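Local coordinates for protein gamma-glutamyltranspeptidase (Streptomyces lincolnensis, PDB 6J3A) that probably cleaves a gamma-glutamyl-type amide bond or transfers the acyl group, as a gamma-glutamyltranspeptidase of the Ntn-hydrolase clan related to LmbA, at residues Gly34-Ala39 / Asn432-Thr437; Glu60-Leu65 / Leu483-Ala488; Glu71-Cys76 / Tyr257-Thr262; His423-Asp428 / Val495-Thr500. All blocks are in the same frame, centred on the assembly; numbering follows the deposited sequence.

Interaction 1: residues Gly34-Ala39 / Asn432-Thr437; sequences GNAYDA and NMVAAT
The ring of Tyr-37 meets strand 433-436 along its edge: Met-433 O lies near the ring plane beside CE1 and OH, and Val-434 CG2 lies in the plane at the same rim, 4.0 Å from CE1. Asn-432 approaches obliquely, its CB 3.5 Å from Tyr-37 OH, and its amide plane stands 41° from the ring. That amide is held by another partner, OD1 accepting from Ala-68 N. Tyr-37 OH donates to Met-433 O over 3.0 Å, standing above the carbonyl plane. With CG anti to the carbonyl carbon (chi1 -50°), the ring leaves the helix start toward the strand. In the layered alpha-beta fold of Ntn hydrolases, this places the first turn of helix 36-50 on one face of a central sheet. Ala-36, one residue earlier, points its CB at the strand, 3.8 Å from Asn-432 O and 4.3 Å from Val-434 CG1. The turn is closed by a capping box: Asp-38 OD2 accepts from Asn-35 N at 2.9 Å through its anti lone pair, while Asn-35 OD1 is gripped from opposite faces of its plane by Tyr-37 N and Asp-38 N. Asp-428 OD2 takes the N-H of Ala-36.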
loop_
_atom_site.group_PDB
_atom_site.type_symbol
_atom_site.label_atom_id
_atom_site.label_comp_id
_atom_site.label_asym_id
_atom_site.label_seq_id
_atom_site.Cartn_x
_atom_site.Cartn_y
_atom_site.Cartn_z
ATOM N N GLY A 34 13.810 13.606 -9.013
ATOM C CA GLY A 34 14.947 13.317 -8.145
ATOM C C GLY A 34 15.330 11.856 -8.238
ATOM O O GLY A 34 14.644 11.076 -8.896
ATOM N N ASN A 35 16.426 11.495 -7.571
ATOM C CA ASN A 35 16.949 10.125 -7.597
ATOM C C ASN A 35 16.703 9.435 -6.264
ATOM O O ASN A 35 16.102 10.029 -5.376
ATOM C CB ASN A 35 18.430 10.108 -8.037
ATOM C CG ASN A 35 19.372 10.753 -7.035
ATOM O OD1 ASN A 35 19.156 10.716 -5.828
ATOM N ND2 ASN A 35 20.447 11.332 -7.547
ATOM N N ALA A 36 17.158 8.190 -6.127
ATOM C CA ALA A 36 16.910 7.393 -4.914
ATOM C C ALA A 36 17.471 8.039 -3.651
ATOM O O ALA A 36 16.942 7.855 -2.555
ATOM C CB ALA A 36 17.474 5.986 -5.073
ATOM N N TYR A 37 18.543 8.803 -3.826
ATOM C CA TYR A 37 19.246 9.435 -2.720
ATOM C C TYR A 37 18.512 10.698 -2.286
ATOM O O TYR A 37 18.231 10.847 -1.097
ATOM C CB TYR A 37 20.729 9.652 -3.084
ATOM C CG TYR A 37 21.309 8.359 -3.624
ATOM C CD1 TYR A 37 21.314 7.199 -2.847
ATOM C CD2 TYR A 37 21.739 8.258 -4.942
ATOM C CE1 TYR A 37 21.782 5.996 -3.353
ATOM C CE2 TYR A 37 22.211 7.058 -5.454
ATOM C CZ TYR A 37 22.228 5.930 -4.654
ATOM O OH TYR A 37 22.699 4.741 -5.161
ATOM N N ASP A 38 18.166 11.571 -3.237
ATOM C CA ASP A 38 17.253 12.687 -2.961
ATOM C C ASP A 38 16.036 12.179 -2.190
ATOM O O ASP A 38 15.630 12.751 -1.171
ATOM C CB ASP A 38 16.737 13.305 -4.248
ATOM C CG ASP A 38 17.814 13.950 -5.064
ATOM O OD1 ASP A 38 18.545 14.800 -4.530
ATOM O OD2 ASP A 38 17.927 13.631 -6.271
ATOM N N ALA A 39 15.459 11.098 -2.699
ATOM C CA ALA A 39 14.242 10.536 -2.139
ATOM C C ALA A 39 14.433 10.121 -0.695
ATOM O O ALA A 39 13.640 10.477 0.170
ATOM C CB ALA A 39 13.793 9.343 -2.963
ATOM N N ASN A 432 19.584 3.002 -9.324
ATOM C CA ASN A 432 20.290 3.309 -8.069
ATOM C C ASN A 432 19.472 2.712 -6.921
ATOM O O ASN A 432 18.244 2.741 -6.961
ATOM C CB ASN A 432 20.430 4.821 -7.862
ATOM C CG ASN A 432 21.179 5.521 -8.996
ATOM O OD1 ASN A 432 22.270 5.111 -9.364
ATOM N ND2 ASN A 432 20.595 6.590 -9.539
ATOM N N MET A 433 20.138 2.144 -5.927
ATOM C CA MET A 433 19.450 1.663 -4.733
ATOM C C MET A 433 20.058 2.277 -3.496
ATOM O O MET A 433 21.219 2.714 -3.508
ATOM C CB MET A 433 19.519 0.150 -4.612
ATOM C CG MET A 433 19.047 -0.573 -5.852
ATOM S SD MET A 433 19.180 -2.355 -5.661
ATOM C CE MET A 433 17.583 -2.700 -4.962
ATOM N N VAL A 434 19.257 2.294 -2.434
ATOM C CA VAL A 434 19.679 2.774 -1.119
ATOM C C VAL A 434 18.900 2.012 -0.025
ATOM O O VAL A 434 17.735 1.682 -0.205
ATOM C CB VAL A 434 19.526 4.308 -1.023
ATOM C CG1 VAL A 434 18.069 4.731 -0.992
ATOM C CG2 VAL A 434 20.280 4.857 0.166
ATOM N N ALA A 435 19.563 1.697 1.083
ATOM C CA ALA A 435 18.912 1.072 2.247
ATOM C C ALA A 435 19.479 1.720 3.504
ATOM O O ALA A 435 20.692 1.681 3.722
ATOM C CB ALA A 435 19.152 -0.430 2.274
ATOM N N ALA A 436 18.614 2.323 4.316
ATOM C CA ALA A 436 19.058 3.073 5.494
ATOM C C ALA A 436 18.228 2.679 6.689
ATOM O O ALA A 436 17.022 2.493 6.574
ATOM C CB ALA A 436 18.939 4.568 5.255
ATOM N N THR A 437 18.880 2.602 7.842
ATOM C CA THR A 437 18.230 2.245 9.093
ATOM C C THR A 437 18.442 3.392 10.074
ATOM O O THR A 437 19.324 3.314 10.910
ATOM C CB THR A 437 18.822 0.919 9.622
ATOM O OG1 THR A 437 18.607 -0.112 8.654
ATOM C CG2 THR A 437 18.183 0.479 10.926
#

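Interaction 2: residues Glu60-Leu65 / Leu483-Ala488; sequences EVPILL and LTPSIA
Leu-483 lies against Pro-62 where the two central sheets of the Ntn-hydrolase sandwich face each other. Strands 61-65 and 486-488 run nearly parallel, 16° apart with axes 7.4 Å from each other at closest, and van der Waals packing, without hydrogen bonds, joins them. Leu-483 crosses the proline at about a right angle; its CB touches Pro-62 CD at 3.4 Å, and its CD1 reaches on to Glu-60 CB at 3.9 Å. The carboxylate of Glu-60 is engaged by Arg-459 in a salt bridge. Thr-484 turns away, its hydroxyl bonded to Lys-272 and Asp-507. Pro-485 then brings its ring against strand 61-65, CD 3.7 Å from Pro-62 CB and CG 3.4 Å from Pro-62 O. An alanine at Pro-62 would keep CB against Pro-485 but, lacking CG and CD, would probably open a gap beside Leu-483 CB. Leu-64 comes down between Pro-485 and Ile-487: its CD1 sits close over the backbone, 3.4 Å from Ser-486 CA, while the hydroxyl of Ser-486 is bonded to Lys-272. Ile-487, extended from CG1 to CD1 (chi2 -175°), ends with CD1 3.7 Å from Leu-64 CB.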
loop_
_atom_site.group_PDB
_atom_site.type_symbol
_atom_site.label_atom_id
_atom_site.label_comp_id
_atom_site.label_asym_id
_atom_site.label_seq_id
_atom_site.Cartn_x
_atom_site.Cartn_y
_atom_site.Cartn_z
ATOM N N GLU A 60 21.087 8.563 14.656
ATOM C CA GLU A 60 22.108 7.905 13.833
ATOM C C GLU A 60 21.498 7.259 12.627
ATOM O O GLU A 60 20.297 7.051 12.584
ATOM C CB GLU A 60 22.774 6.773 14.612
ATOM C CG GLU A 60 23.386 7.214 15.915
ATOM C CD GLU A 60 22.567 6.950 17.153
ATOM O OE1 GLU A 60 23.017 7.465 18.182
ATOM O OE2 GLU A 60 21.523 6.261 17.127
ATOM N N VAL A 61 22.351 6.895 11.673
ATOM C CA VAL A 61 21.941 6.090 10.530
ATOM C C VAL A 61 23.160 5.477 9.820
ATOM O O VAL A 61 24.096 6.193 9.485
ATOM C CB VAL A 61 21.077 6.904 9.526
ATOM C CG1 VAL A 61 21.846 8.060 8.904
ATOM C CG2 VAL A 61 20.527 5.998 8.440
ATOM N N PRO A 62 23.165 4.145 9.623
ATOM C CA PRO A 62 23.984 3.535 8.563
ATOM C C PRO A 62 23.247 3.562 7.230
ATOM O O PRO A 62 22.083 3.186 7.177
ATOM C CB PRO A 62 24.165 2.075 9.017
ATOM C CG PRO A 62 23.498 1.950 10.343
ATOM C CD PRO A 62 22.598 3.132 10.528
ATOM N N ILE A 63 23.918 3.987 6.165
ATOM C CA ILE A 63 23.318 3.974 4.833
ATOM C C ILE A 63 24.128 3.066 3.911
ATOM O O ILE A 63 25.340 3.221 3.797
ATOM C CB ILE A 63 23.245 5.386 4.225
ATOM C CG1 ILE A 63 22.603 6.369 5.212
ATOM C CG2 ILE A 63 22.457 5.358 2.915
ATOM C CD1 ILE A 63 22.804 7.823 4.837
ATOM N N LEU A 64 23.443 2.121 3.268
ATOM C CA LEU A 64 24.022 1.304 2.206
ATOM C C LEU A 64 23.557 1.833 0.870
ATOM O O LEU A 64 22.360 1.853 0.602
ATOM C CB LEU A 64 23.565 -0.140 2.334
ATOM C CG LEU A 64 24.401 -1.024 3.247
ATOM C CD1 LEU A 64 23.635 -2.295 3.558
ATOM C CD2 LEU A 64 25.734 -1.355 2.597
ATOM N N LEU A 65 24.495 2.225 0.020
ATOM C CA LEU A 65 24.155 2.729 -1.299
ATOM C C LEU A 65 24.739 1.816 -2.381
ATOM O O LEU A 65 25.807 1.226 -2.208
ATOM C CB LEU A 65 24.595 4.185 -1.479
ATOM C CG LEU A 65 26.004 4.638 -1.073
ATOM C CD1 LEU A 65 26.388 5.896 -1.849
ATOM C CD2 LEU A 65 26.133 4.908 0.425
ATOM N N LEU A 483 21.883 -0.931 14.391
ATOM C CA LEU A 483 21.388 -0.460 13.102
ATOM C C LEU A 483 22.131 -1.141 11.966
ATOM O O LEU A 483 23.350 -1.023 11.860
ATOM C CB LEU A 483 21.562 1.056 13.002
ATOM C CG LEU A 483 21.096 1.861 14.232
ATOM C CD1 LEU A 483 21.134 3.347 13.911
ATOM C CD2 LEU A 483 19.725 1.418 14.757
ATOM N N THR A 484 21.385 -1.827 11.105
ATOM C CA THR A 484 21.979 -2.736 10.154
ATOM C C THR A 484 21.138 -2.938 8.892
ATOM O O THR A 484 20.429 -3.943 8.750
ATOM C CB THR A 484 22.324 -4.082 10.826
ATOM O OG1 THR A 484 22.833 -4.976 9.838
ATOM C CG2 THR A 484 21.117 -4.706 11.548
ATOM N N PRO A 485 21.247 -1.996 7.942
ATOM C CA PRO A 485 20.591 -2.203 6.647
ATOM C C PRO A 485 21.307 -3.257 5.799
ATOM O O PRO A 485 22.430 -3.659 6.122
ATOM C CB PRO A 485 20.664 -0.821 5.981
ATOM C CG PRO A 485 21.819 -0.138 6.620
ATOM C CD PRO A 485 22.042 -0.755 7.973
ATOM N N SER A 486 20.663 -3.672 4.714
ATOM C CA SER A 486 21.192 -4.707 3.821
ATOM C C SER A 486 21.037 -4.315 2.367
ATOM O O SER A 486 20.084 -3.620 1.988
ATOM C CB SER A 486 20.459 -6.034 4.021
ATOM O OG SER A 486 20.404 -6.397 5.389
ATOM N N ILE A 487 21.997 -4.755 1.564
ATOM C CA ILE A 487 21.851 -4.794 0.119
ATOM C C ILE A 487 22.287 -6.185 -0.343
ATOM O O ILE A 487 23.318 -6.694 0.086
ATOM C CB ILE A 487 22.638 -3.657 -0.578
ATOM C CG1 ILE A 487 21.904 -2.328 -0.378
ATOM C CG2 ILE A 487 22.800 -3.948 -2.070
ATOM C CD1 ILE A 487 22.499 -1.133 -1.099
ATOM N N ALA A 488 21.494 -6.805 -1.209
ATOM C CA ALA A 488 21.830 -8.132 -1.735
ATOM C C ALA A 488 22.146 -8.060 -3.210
ATOM O O ALA A 488 21.440 -7.409 -3.969
ATOM C CB ALA A 488 20.716 -9.133 -1.484
#

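Interaction 3: residues Glu71-Cys76 / Tyr257-Thr262; sequences EVRVLC and YEAPAT
Val-74 and Glu-258 form an antiparallel hydrogen-bonded pair. Val-74 N donates to Glu-258 O at 2.8 Å with an N-H...O angle of 165°, and Glu-258 N returns a bond to Val-74 O at 2.7 Å. The next pair, Leu-75 with Tyr-257, is non-hydrogen-bonded, and here the CA of Tyr-257 makes a C-H...O contact of 3.2 Å with Val-74 O.

The aromatic contact lies on the sheet face that carries these two side chains. Leu-75 CD1 stands over the face of the Tyr-257 ring, 4.1 Å from its centroid and offset toward the rim, in a CH-pi contact, while Leu-75 CB touches CE1.

Apolar packing continues where the pairing gives way to loop. Val-74 CG2 lies 3.9 Å from Pro-260 CB as the two side chains slide past each other, and Val-72 CG1 meets Pro-260 CG at 4.0 Å.

Arg-73 packs by its flat end, without a hydrogen bond to segment 257-262. Its chain bends at chi2 (74°), with CD near Glu-258 O; further out, Glu-258 C lies over one face of the guanidinium, 3.5 Å from NH1.

The outer ends have further partners: Glu-258 binds Arg-478 in a salt bridge and Trp-276 by a hydrogen bond, and Tyr-257 OH binds Asp-121 of helix 111-122. Strand 73-77 pairs with strand 61-66 along one side and strand 256-265 along the other, with helix 111-122 packed on Leu-75.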
loop_
_atom_site.group_PDB
_atom_site.type_symbol
_atom_site.label_atom_id
_atom_site.label_comp_id
_atom_site.label_asym_id
_atom_site.label_seq_id
_atom_site.Cartn_x
_atom_site.Cartn_y
_atom_site.Cartn_z
ATOM N N GLU A 71 30.178 0.684 -7.303
ATOM C CA GLU A 71 30.400 -0.169 -6.132
ATOM C C GLU A 71 29.411 0.069 -4.993
ATOM O O GLU A 71 29.064 1.221 -4.681
ATOM C CB GLU A 71 31.812 0.062 -5.566
ATOM C CG GLU A 71 32.916 -0.791 -6.177
ATOM C CD GLU A 71 34.302 -0.382 -5.673
ATOM O OE1 GLU A 71 35.275 -0.536 -6.447
ATOM O OE2 GLU A 71 34.429 0.109 -4.516
ATOM N N VAL A 72 29.010 -1.031 -4.352
ATOM C CA VAL A 72 28.252 -0.969 -3.110
ATOM C C VAL A 72 29.140 -0.355 -2.014
ATOM O O VAL A 72 30.249 -0.817 -1.753
ATOM C CB VAL A 72 27.708 -2.351 -2.685
ATOM C CG1 VAL A 72 27.004 -2.288 -1.329
ATOM C CG2 VAL A 72 26.711 -2.843 -3.706
ATOM N N ARG A 73 28.612 0.677 -1.371
ATOM C CA ARG A 73 29.382 1.569 -0.529
ATOM C C ARG A 73 28.545 1.867 0.719
ATOM O O ARG A 73 27.321 1.969 0.641
ATOM C CB ARG A 73 29.688 2.836 -1.344
ATOM C CG ARG A 73 30.903 3.641 -0.922
ATOM C CD ARG A 73 32.218 2.982 -1.314
ATOM N NE ARG A 73 33.334 3.806 -0.846
ATOM C CZ ARG A 73 34.474 3.370 -0.301
ATOM N NH1 ARG A 73 34.724 2.072 -0.127
ATOM N NH2 ARG A 73 35.384 4.262 0.086
ATOM N N VAL A 74 29.210 1.952 1.870
ATOM C CA VAL A 74 28.585 2.272 3.166
ATOM C C VAL A 74 28.885 3.725 3.518
ATOM O O VAL A 74 30.022 4.168 3.391
ATOM C CB VAL A 74 29.130 1.372 4.304
ATOM C CG1 VAL A 74 28.690 1.862 5.677
ATOM C CG2 VAL A 74 28.674 -0.063 4.128
ATOM N N LEU A 75 27.860 4.443 3.973
ATOM C CA LEU A 75 27.999 5.807 4.480
ATOM C C LEU A 75 27.679 5.783 5.970
ATOM O O LEU A 75 26.525 5.627 6.366
ATOM C CB LEU A 75 27.106 6.784 3.714
ATOM C CG LEU A 75 27.040 8.234 4.206
ATOM C CD1 LEU A 75 28.401 8.823 4.544
ATOM C CD2 LEU A 75 26.357 9.094 3.161
ATOM N N CYS A 76 28.727 5.915 6.780
ATOM C CA CYS A 76 28.625 5.802 8.217
ATOM C C CYS A 76 28.150 7.101 8.828
ATOM O O CYS A 76 28.874 8.102 8.837
ATOM C CB CYS A 76 29.965 5.429 8.841
ATOM S SG CYS A 76 29.885 5.386 10.652
ATOM N N TYR A 257 32.720 7.405 4.672
ATOM C CA TYR A 257 32.396 6.313 3.746
ATOM C C TYR A 257 33.245 5.077 4.041
ATOM O O TYR A 257 34.362 5.193 4.530
ATOM C CB TYR A 257 32.643 6.733 2.303
ATOM C CG TYR A 257 31.608 7.659 1.695
ATOM C CD1 TYR A 257 30.323 7.207 1.371
ATOM C CD2 TYR A 257 31.930 8.986 1.392
ATOM C CE1 TYR A 257 29.386 8.059 0.786
ATOM C CE2 TYR A 257 31.000 9.841 0.811
ATOM C CZ TYR A 257 29.734 9.376 0.504
ATOM O OH TYR A 257 28.811 10.223 -0.070
ATOM N N GLU A 258 32.712 3.896 3.728
ATOM C CA GLU A 258 33.412 2.621 3.944
ATOM C C GLU A 258 33.037 1.575 2.918
ATOM O O GLU A 258 31.985 1.649 2.290
ATOM C CB GLU A 258 33.090 2.060 5.318
ATOM C CG GLU A 258 33.781 2.820 6.414
ATOM C CD GLU A 258 33.359 2.396 7.790
ATOM O OE1 GLU A 258 32.760 1.302 7.942
ATOM O OE2 GLU A 258 33.658 3.175 8.722
ATOM N N ALA A 259 33.913 0.595 2.757
ATOM C CA ALA A 259 33.573 -0.599 2.026
ATOM C C ALA A 259 32.607 -1.349 2.927
ATOM O O ALA A 259 32.743 -1.288 4.152
ATOM C CB ALA A 259 34.812 -1.444 1.763
ATOM N N PRO A 260 31.633 -2.056 2.335
ATOM C CA PRO A 260 30.768 -2.922 3.130
ATOM C C PRO A 260 31.470 -4.204 3.533
ATOM O O PRO A 260 32.430 -4.607 2.896
ATOM C CB PRO A 260 29.633 -3.261 2.163
ATOM C CG PRO A 260 30.271 -3.201 0.813
ATOM C CD PRO A 260 31.270 -2.084 0.904
ATOM N N ALA A 261 30.988 -4.823 4.601
ATOM C CA ALA A 261 31.295 -6.215 4.897
ATOM C C ALA A 261 30.396 -7.042 3.992
ATOM O O ALA A 261 29.229 -6.715 3.812
ATOM C CB ALA A 261 31.024 -6.520 6.361
ATOM N N THR A 262 30.956 -8.083 3.390
ATOM C CA THR A 262 30.243 -8.869 2.381
ATOM C C THR A 262 30.485 -10.349 2.568
ATOM O O THR A 262 31.502 -10.760 3.098
ATOM C CB THR A 262 30.714 -8.553 0.959
ATOM O OG1 THR A 262 32.081 -8.963 0.833
ATOM C CG2 THR A 262 30.579 -7.062 0.630
#

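Interaction 4: residues His423-Asp428 / Val495-Thr500; sequences HLDVVD and VMAFGT
His-423 lays its imidazole flat on Gly-499 at the place where strand 424-428 faces strand 495-499. This is a sheet-on-sheet contact within the alpha-beta-beta-alpha sandwich of the Ntn-hydrolase fold. The strands run antiparallel across the interface at 165°, their axes 6.6 Å apart at closest, and side chains rather than backbone pairing fill the space between them.

The histidine ring is brought over by a CG anti to the backbone N (chi1 -165°). Gly-499 CA then sits over its face in a CH-pi contact, 3.4 Å from the ring centroid, and Thr-500 N lies over the same face nearer the rim. Packing is tight enough that any side chain on Gly-499 would run into His-423 NE2. An alanine in place of His-423 would keep CB near Thr-500 but would probably open a gap above Gly-499, whose CA would lose the ring lying on it.

Asp-425, two residues further along, also reaches across. Its carboxylate rests against the backbone at Ala-497 and Phe-498, with OD2 3.6 Å from Phe-498 CA. Cys-590 and Val-592 of strand 590-594 touch the same aspartate side chain. Phe-498 points away from strand 424-428, and its ring meets Phe-513 and touches Phe-514 of helix 506-519. Ala-497 contributes its methyl, which points toward strand 424-428, and its carbonyl, whose O comes within 3.2 Å of Asp-425 CG.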
loop_
_atom_site.group_PDB
_atom_site.type_symbol
_atom_site.label_atom_id
_atom_site.label_comp_id
_atom_site.label_asym_id
_atom_site.label_seq_id
_atom_site.Cartn_x
_atom_site.Cartn_y
_atom_site.Cartn_z
ATOM N N HIS A 423 13.142 2.468 9.131
ATOM C CA HIS A 423 13.855 2.049 7.924
ATOM C C HIS A 423 13.218 2.586 6.653
ATOM O O HIS A 423 12.006 2.767 6.599
ATOM C CB HIS A 423 13.944 0.529 7.833
ATOM C CG HIS A 423 14.945 0.058 6.828
ATOM N ND1 HIS A 423 14.618 -0.238 5.521
ATOM C CD2 HIS A 423 16.277 -0.133 6.934
ATOM C CE1 HIS A 423 15.710 -0.605 4.877
ATOM N NE2 HIS A 423 16.730 -0.539 5.704
ATOM N N LEU A 424 14.044 2.851 5.644
ATOM C CA LEU A 424 13.539 3.109 4.304
ATOM C C LEU A 424 14.488 2.552 3.235
ATOM O O LEU A 424 15.708 2.524 3.436
ATOM C CB LEU A 424 13.226 4.594 4.093
ATOM C CG LEU A 424 14.328 5.569 3.696
ATOM C CD1 LEU A 424 13.705 6.903 3.340
ATOM C CD2 LEU A 424 15.315 5.743 4.830
ATOM N N ASP A 425 13.901 2.072 2.134
ATOM C CA ASP A 425 14.632 1.620 0.941
ATOM C C ASP A 425 14.108 2.375 -0.256
ATOM O O ASP A 425 12.916 2.660 -0.317
ATOM C CB ASP A 425 14.370 0.148 0.639
ATOM C CG ASP A 425 14.696 -0.753 1.782
ATOM O OD1 ASP A 425 15.908 -0.924 2.041
ATOM O OD2 ASP A 425 13.763 -1.308 2.396
ATOM N N VAL A 426 14.982 2.669 -1.216
ATOM C CA VAL A 426 14.554 3.268 -2.487
ATOM C C VAL A 426 15.300 2.633 -3.653
ATOM O O VAL A 426 16.474 2.321 -3.545
ATOM C CB VAL A 426 14.764 4.800 -2.539
ATOM C CG1 VAL A 426 14.120 5.394 -3.794
ATOM C CG2 VAL A 426 14.196 5.475 -1.301
ATOM N N VAL A 427 14.590 2.429 -4.754
ATOM C CA VAL A 427 15.202 2.133 -6.040
ATOM C C VAL A 427 14.571 3.056 -7.077
ATOM O O VAL A 427 13.350 3.219 -7.107
ATOM C CB VAL A 427 15.055 0.652 -6.420
ATOM C CG1 VAL A 427 13.599 0.213 -6.443
ATOM C CG2 VAL A 427 15.737 0.370 -7.755
ATOM N N ASP A 428 15.398 3.679 -7.908
ATOM C CA ASP A 428 14.897 4.658 -8.889
ATOM C C ASP A 428 14.949 4.118 -10.336
ATOM O O ASP A 428 15.394 2.986 -10.575
ATOM C CB ASP A 428 15.625 6.006 -8.733
ATOM C CG ASP A 428 17.114 5.928 -9.032
ATOM O OD1 ASP A 428 17.576 4.970 -9.683
ATOM O OD2 ASP A 428 17.839 6.847 -8.611
ATOM N N VAL A 495 20.513 -6.412 -6.661
ATOM C CA VAL A 495 19.083 -6.717 -6.912
ATOM C C VAL A 495 18.082 -6.354 -5.822
ATOM O O VAL A 495 16.916 -6.204 -6.144
ATOM C CB VAL A 495 18.808 -8.208 -7.233
ATOM C CG1 VAL A 495 19.557 -8.624 -8.480
ATOM C CG2 VAL A 495 19.128 -9.128 -6.056
ATOM N N MET A 496 18.493 -6.269 -4.559
ATOM C CA MET A 496 17.539 -6.099 -3.451
ATOM C C MET A 496 18.153 -5.203 -2.374
ATOM O O MET A 496 19.333 -5.326 -2.043
ATOM C CB MET A 496 17.108 -7.464 -2.868
ATOM C CG MET A 496 15.978 -7.405 -1.844
ATOM S SD MET A 496 15.181 -8.993 -1.454
ATOM C CE MET A 496 16.574 -9.889 -0.764
ATOM N N ALA A 497 17.345 -4.284 -1.858
ATOM C CA ALA A 497 17.743 -3.363 -0.801
ATOM C C ALA A 497 16.664 -3.456 0.239
ATOM O O ALA A 497 15.489 -3.258 -0.068
ATOM C CB ALA A 497 17.836 -1.938 -1.328
ATOM N N PHE A 498 17.061 -3.740 1.470
ATOM C CA PHE A 498 16.107 -4.073 2.508
ATOM C C PHE A 498 16.622 -3.760 3.913
ATOM O O PHE A 498 17.779 -3.372 4.113
ATOM C CB PHE A 498 15.664 -5.545 2.356
ATOM C CG PHE A 498 16.774 -6.548 2.480
ATOM C CD1 PHE A 498 17.708 -6.707 1.464
ATOM C CD2 PHE A 498 16.865 -7.369 3.601
ATOM C CE1 PHE A 498 18.724 -7.649 1.573
ATOM C CE2 PHE A 498 17.878 -8.313 3.716
ATOM C CZ PHE A 498 18.803 -8.459 2.696
ATOM N N GLY A 499 15.712 -3.883 4.869
ATOM C CA GLY A 499 16.025 -3.692 6.273
ATOM C C GLY A 499 14.797 -3.728 7.152
ATOM O O GLY A 499 13.687 -3.993 6.691
ATOM N N THR A 500 15.022 -3.480 8.433
ATOM C CA THR A 500 13.963 -3.470 9.433
ATOM C C THR A 500 14.498 -2.864 10.715
ATOM O O THR A 500 15.673 -3.039 11.032
ATOM C CB THR A 500 13.429 -4.890 9.773
ATOM O OG1 THR A 500 12.434 -4.806 10.796
ATOM C CG2 THR A 500 14.521 -5.828 10.276
#

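In the fold
The contacts occupy the central layers of the sandwich. Interactions 1, 2 and 4 adjoin, centres 8 to 11 Å apart: interaction 1 joins the others through strand 433-436, which lies between 61-66 and 424-428, while 2 and 4 meet through the paired strands 486-490 and 493-499. Interaction 3 touches interaction 2, centres about 9 Å apart, by pairing of strands 61-66 and 73-77; its centre is about 15 Å from those of interactions 1 and 4. Along the chain, the segments of interactions 1, 2 and 4 alternate, and both segments of interaction 3 fall between the halves of 1 and 2 and before 4, so parts before and after the unmodelled residues 384-420 are woven into one core.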